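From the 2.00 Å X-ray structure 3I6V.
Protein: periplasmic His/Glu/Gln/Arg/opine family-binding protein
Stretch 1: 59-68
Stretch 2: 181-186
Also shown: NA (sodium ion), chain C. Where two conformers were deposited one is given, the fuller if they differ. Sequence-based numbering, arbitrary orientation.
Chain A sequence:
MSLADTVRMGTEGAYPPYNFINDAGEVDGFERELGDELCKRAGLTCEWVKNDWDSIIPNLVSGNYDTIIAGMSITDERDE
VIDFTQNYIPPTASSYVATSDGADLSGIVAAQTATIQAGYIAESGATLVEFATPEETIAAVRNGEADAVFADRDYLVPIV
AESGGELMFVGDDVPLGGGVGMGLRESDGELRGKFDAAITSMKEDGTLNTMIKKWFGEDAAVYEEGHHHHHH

Stretch 1, residues 59-68: NLVSGNYDTI
Stretch 2 (181-186) GMGLRE

Stretch 1 enters as the last turn of a helix, Asn59 to Val61, and leaves as a strand at Thr67 and Ile68. The helix closes in a Schellman motif: Gly63 N donates a hydrogen bond to Leu60 O (3.0 Å) and Asn64 N to Asn59 O (2.9 Å), while Gly63 takes phi/psi 89/18, where a CB would jam against the preceding carbonyl oxygen. Tyr65 is extended (-158/-178), Asp66 turns at -115/-17, and Thr67 (-141/159) and Ile68 (-113/120) are beta. Stretch 2 is extended, Gly181 -142/166, Met182 -85/141, Gly183 -102/141, Leu184 -141/166, Arg185 -65/150, and runs antiparallel to that strand. Ile68 faces Gly183, CA to CA 4.7 Å, in one hydrogen-bonded bridge: Ile68 N to Gly183 O, 2.7 Å, and Gly183 N to Ile68 O, 2.9 Å. The same oxygens receive CA-H contacts, Thr67 CA to Gly183 O and Met182 CA to Ile68 O, both 3.2 Å.

The stretches bury 474 Å², both sides summed; Leu60, Thr67, Ile68 and Met182 to Leu184 are buried. Gly183 suits this tight pairing because a CB would point toward stretch 1, 3.6 Å from Ile68 CB. Ile68 (m, t), branched and nonpolar, suits a buried strand. Leu60 (t, p) brings CD2 to 3.6 Å from Leu184 C. Thr67 (chi1 p) sets CB 3.8 Å from Met182 CE and CG2 4.0 Å from Leu184 CD2, so nonpolar groups pack beside the bridge; Met182 is m, t, p and Leu184 has chi1 m, chi2 96°.

Arg185 has the largest covered area, 128 Å². Its chi angles (-74°, 177°, -70°, -78°) bring the guanidinium edge to three oxygens. Arg185 NH1 donates to carbonyls Leu60 O (2.9 Å) and Tyr65 O (2.8 Å), suiting a multiply donating cation. Arg185 NH2 forms a salt bridge with Asp66 OD1 (2.8 Å); Asp66 has chi1 m, chi2 -53°. A water donates to Asp66 O (2.6 Å) and accepts from Arg185 N (2.8 Å), linking the backbones beyond the bridge.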

# COMPACT_ATOMS: atom_id res chain seq x y z
N ASN A 59 1.33 -16.39 2.80
CA ASN A 59 2.24 -16.92 1.77
C ASN A 59 3.72 -16.50 1.92
O ASN A 59 4.61 -17.21 1.43
CB ASN A 59 1.68 -16.68 0.36
CG ASN A 59 0.41 -17.51 0.10
OD1 ASN A 59 0.05 -18.36 0.91
ND2 ASN A 59 -0.23 -17.28 -1.04
N LEU A 60 3.98 -15.36 2.57
CA LEU A 60 5.34 -15.02 3.01
C LEU A 60 5.75 -16.01 4.09
O LEU A 60 6.86 -16.57 4.04
CB LEU A 60 5.41 -13.59 3.60
CG LEU A 60 6.67 -13.25 4.43
CD1 LEU A 60 7.88 -13.13 3.51
CD2 LEU A 60 6.51 -11.93 5.20
N VAL A 61 4.88 -16.20 5.08
CA VAL A 61 5.20 -17.10 6.21
C VAL A 61 5.49 -18.55 5.73
O VAL A 61 6.38 -19.19 6.26
CB VAL A 61 4.08 -17.04 7.31
CG1 VAL A 61 4.28 -18.12 8.40
CG2 VAL A 61 4.05 -15.63 7.96
N SER A 62 4.78 -19.02 4.69
CA SER A 62 4.94 -20.39 4.19
C SER A 62 6.13 -20.53 3.24
O SER A 62 6.43 -21.63 2.77
CB SER A 62 3.66 -20.87 3.48
OG SER A 62 2.53 -20.72 4.31
N GLY A 63 6.79 -19.40 2.94
CA GLY A 63 8.00 -19.45 2.15
C GLY A 63 7.83 -19.35 0.64
O GLY A 63 8.76 -19.67 -0.08
N ASN A 64 6.67 -18.88 0.15
CA ASN A 64 6.48 -18.64 -1.29
C ASN A 64 7.35 -17.53 -1.87
O ASN A 64 7.63 -17.51 -3.08
CB ASN A 64 5.02 -18.31 -1.63
CG ASN A 64 4.07 -19.48 -1.37
OD1 ASN A 64 4.39 -20.43 -0.66
ND2 ASN A 64 2.87 -19.38 -1.93
N TYR A 65 7.75 -16.58 -1.02
CA TYR A 65 8.66 -15.51 -1.40
C TYR A 65 9.27 -15.02 -0.08
O TYR A 65 8.95 -15.56 0.99
CB TYR A 65 7.94 -14.36 -2.16
CG TYR A 65 6.54 -14.14 -1.66
CD1 TYR A 65 5.48 -14.86 -2.20
CD2 TYR A 65 6.28 -13.24 -0.61
CE1 TYR A 65 4.17 -14.70 -1.73
CE2 TYR A 65 4.95 -13.06 -0.13
CZ TYR A 65 3.92 -13.79 -0.69
OH TYR A 65 2.62 -13.67 -0.26
N ASP A 66 10.12 -14.00 -0.16
CA ASP A 66 10.93 -13.62 1.00
C ASP A 66 10.65 -12.26 1.59
O ASP A 66 11.11 -11.98 2.71
CB ASP A 66 12.42 -13.74 0.66
CG ASP A 66 12.77 -15.12 0.10
OD1 ASP A 66 12.44 -16.14 0.75
OD2 ASP A 66 13.31 -15.17 -1.02
N THR A 67 9.98 -11.39 0.85
CA THR A 67 9.62 -10.08 1.38
C THR A 67 8.22 -9.69 0.92
O THR A 67 7.71 -10.23 -0.08
CB THR A 67 10.59 -8.95 0.89
OG1 THR A 67 10.32 -8.68 -0.50
CG2 THR A 67 12.05 -9.33 1.06
N ILE A 68 7.60 -8.77 1.65
CA ILE A 68 6.39 -8.10 1.16
C ILE A 68 6.73 -6.64 0.93
O ILE A 68 7.19 -5.98 1.85
CB ILE A 68 5.22 -8.22 2.15
CG1 ILE A 68 4.81 -9.69 2.29
CG2 ILE A 68 4.02 -7.36 1.71
CD1 ILE A 68 3.80 -9.91 3.44
N GLY A 181 6.20 -0.13 5.08
CA GLY A 181 7.50 -0.76 5.29
C GLY A 181 7.48 -2.12 4.65
O GLY A 181 6.40 -2.61 4.28
N MET A 182 8.65 -2.73 4.49
CA MET A 182 8.72 -4.08 3.92
C MET A 182 8.51 -5.07 5.02
O MET A 182 9.05 -4.90 6.15
CB MET A 182 10.11 -4.39 3.29
CG MET A 182 10.52 -3.52 2.09
SD MET A 182 12.22 -3.78 1.42
CE MET A 182 12.15 -5.57 1.42
N GLY A 183 7.78 -6.13 4.71
CA GLY A 183 7.53 -7.20 5.65
C GLY A 183 8.43 -8.39 5.32
O GLY A 183 8.68 -8.68 4.15
N LEU A 184 8.94 -9.05 6.35
CA LEU A 184 9.74 -10.27 6.19
C LEU A 184 9.39 -11.26 7.28
O LEU A 184 8.82 -10.86 8.31
CB LEU A 184 11.24 -9.98 6.30
CG LEU A 184 11.81 -9.09 5.19
CD1 LEU A 184 11.83 -7.64 5.68
CD2 LEU A 184 13.22 -9.58 4.87
N ARG A 185 9.81 -12.51 7.11
CA ARG A 185 9.56 -13.51 8.15
C ARG A 185 10.35 -13.10 9.40
O ARG A 185 11.42 -12.49 9.29
CB ARG A 185 9.99 -14.93 7.74
CG ARG A 185 9.05 -15.63 6.69
CD ARG A 185 9.65 -17.03 6.29
NE ARG A 185 10.88 -16.87 5.49
CZ ARG A 185 10.88 -16.57 4.19
NH1 ARG A 185 9.72 -16.40 3.53
NH2 ARG A 185 12.03 -16.42 3.54
N GLU A 186 9.82 -13.45 10.57
CA GLU A 186 10.51 -13.12 11.84
C GLU A 186 11.84 -13.85 12.03
O GLU A 186 12.65 -13.44 12.85
CB GLU A 186 9.58 -13.37 13.03
CG GLU A 186 8.33 -12.45 12.93
CD GLU A 186 7.27 -12.72 13.99
OE1 GLU A 186 7.05 -13.89 14.41
OE2 GLU A 186 6.62 -11.75 14.39
NA NA C . 6.99 -9.39 14.57
O HOH W 1 11.41 -13.34 4.92